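Local coordinates for hypothetical protein (Bacteroides uniformis, PDB 4QE0) that is of unknown function, belongs to the DUF5043 family, and packs as two copies in the crystal assembly, at the interface of chains A and B. Numbering follows the deposited sequence. Chains: chain A/B, hypothetical protein.

The interface of chains A and B. Residues chain A 92-93, 97-98, 173-174; chain B 67-69.
B:Trp69, set in a loop of chain B, carries this patch by laying one indole face against A:Gly174, with the A:Ala97 methyl from helix 96-100 set obliquely at the CD1 rim, on the other side of the ring plane. Its backbone comes first: N of B:Trp69 donates to the carbonyl O of A:Gln173 at 2.8 Å, nearly straight (165° at H) and in the carbonyl plane. CG lies anti to the carbonyl carbon (chi1 -67°), which sends the side chain into chain A. CB passes loosely by the carboxylate OD1 of A:Asp98, the carboxylate and ring planes standing 82° apart. CG and CD1 run past the A:Gln173 carbonyl, whose O is 3.4 Å from CD1. CD1 also meets CB of A:Ala97 at 3.6 Å. In a CH-pi contact, CA of A:Gly174 sits over the five-membered ring, shifted toward NE1, 3.3 Å away; CE2 lies slightly farther from it. At that ring's edge, the NE1 N-H points in plane to the O of water 1, 2.8 Å from NE1. Water 1 lies 2.8 Å from the backbone O of A:Phe92, so solvent satisfies the indole N-H. Water 2 joins OG of B:Ser68 (3.0 Å) to O of A:Gln173 (3.1 Å), gripping that carbonyl a second time. An alanine here would remove the indole and would probably loosen the packing and disorder water 1. In the deposited pair the patch joins the two copies within a larger, not exactly two-fold interface; it may contribute to a dimer, which the structure alone does not establish.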
loop_
_atom_site.group_PDB
_atom_site.type_symbol
_atom_site.label_atom_id
_atom_site.label_comp_id
_atom_site.label_asym_id
_atom_site.label_seq_id
_atom_site.Cartn_x
_atom_site.Cartn_y
_atom_site.Cartn_z
ATOM N N PHE A 92 1.242 9.487 -0.393
ATOM C CA PHE A 92 1.295 10.836 -0.940
ATOM C C PHE A 92 0.207 11.050 -1.988
ATOM O O PHE A 92 0.014 10.203 -2.864
ATOM C CB PHE A 92 2.648 11.075 -1.603
ATOM C CG PHE A 92 3.804 11.096 -0.643
ATOM C CD1 PHE A 92 4.417 9.917 -0.250
ATOM C CD2 PHE A 92 4.316 12.292 -0.175
ATOM C CE1 PHE A 92 5.484 9.928 0.638
ATOM C CE2 PHE A 92 5.388 12.306 0.715
ATOM C CZ PHE A 92 5.959 11.124 1.123
ATOM N N THR A 93 -0.491 12.174 -1.902
ATOM C CA THR A 93 -1.492 12.539 -2.912
ATOM C C THR A 93 -0.787 12.956 -4.200
ATOM O O THR A 93 0.415 13.248 -4.180
ATOM C CB THR A 93 -2.347 13.733 -2.440
ATOM O OG1 THR A 93 -1.501 14.873 -2.229
ATOM C CG2 THR A 93 -3.094 13.388 -1.144
ATOM N N ALA A 97 2.864 14.720 -4.689
ATOM C CA ALA A 97 3.876 14.105 -5.539
ATOM C C ALA A 97 4.304 15.068 -6.650
ATOM O O ALA A 97 5.495 15.183 -6.967
ATOM C CB ALA A 97 3.362 12.809 -6.131
ATOM N N ASP A 98 3.339 15.779 -7.227
ATOM C CA ASP A 98 3.623 16.777 -8.272
ATOM C C ASP A 98 4.500 17.925 -7.765
ATOM O O ASP A 98 5.348 18.422 -8.495
ATOM C CB ASP A 98 2.317 17.359 -8.816
ATOM C CG ASP A 98 1.565 16.397 -9.735
ATOM O OD1 ASP A 98 2.126 15.367 -10.137
ATOM O OD2 ASP A 98 0.391 16.692 -10.072
ATOM N N GLN A 173 5.422 8.594 -6.987
ATOM C CA GLN A 173 5.185 8.868 -8.408
ATOM C C GLN A 173 3.800 8.419 -8.888
ATOM O O GLN A 173 3.470 8.666 -10.011
ATOM C CB GLN A 173 6.318 8.305 -9.298
ATOM C CG GLN A 173 6.936 6.987 -8.866
ATOM C CD GLN A 173 8.300 6.704 -9.477
ATOM O OE1 GLN A 173 9.355 7.134 -8.980
ATOM N NE2 GLN A 173 8.290 5.890 -10.502
ATOM N N GLY A 174 3.000 7.759 -8.042
ATOM C CA GLY A 174 1.658 7.322 -8.458
ATOM C C GLY A 174 1.674 5.961 -9.160
ATOM O O GLY A 174 0.931 5.708 -10.099
ATOM N N GLY B 67 2.796 2.725 -14.033
ATOM C CA GLY B 67 1.834 3.669 -13.505
ATOM C C GLY B 67 2.549 4.902 -12.984
ATOM O O GLY B 67 3.603 4.824 -12.344
ATOM N N SER B 68 1.948 6.053 -13.247
ATOM C CA SER B 68 2.511 7.305 -12.786
ATOM C C SER B 68 1.406 8.369 -12.791
ATOM O O SER B 68 0.499 8.339 -13.634
ATOM C CB SER B 68 3.679 7.703 -13.693
ATOM O OG SER B 68 3.996 9.058 -13.562
ATOM N N TRP B 69 1.469 9.301 -11.852
ATOM C CA TRP B 69 0.552 10.444 -11.887
ATOM C C TRP B 69 0.735 11.234 -13.173
ATOM O O TRP B 69 -0.191 11.928 -13.595
ATOM C CB TRP B 69 0.847 11.420 -10.762
ATOM C CG TRP B 69 0.562 10.902 -9.400
ATOM C CD1 TRP B 69 1.439 10.808 -8.377
ATOM C CD2 TRP B 69 -0.684 10.417 -8.917
ATOM N NE1 TRP B 69 0.823 10.286 -7.279
ATOM C CE2 TRP B 69 -0.490 10.046 -7.574
ATOM C CE3 TRP B 69 -1.961 10.273 -9.482
ATOM C CZ2 TRP B 69 -1.521 9.523 -6.786
ATOM C CZ3 TRP B 69 -2.986 9.754 -8.702
ATOM C CH2 TRP B 69 -2.762 9.380 -7.369
HETATM O O HOH W 1 1.777 9.269 -4.820
HETATM O O HOH W 2 4.368 11.244 -11.536
#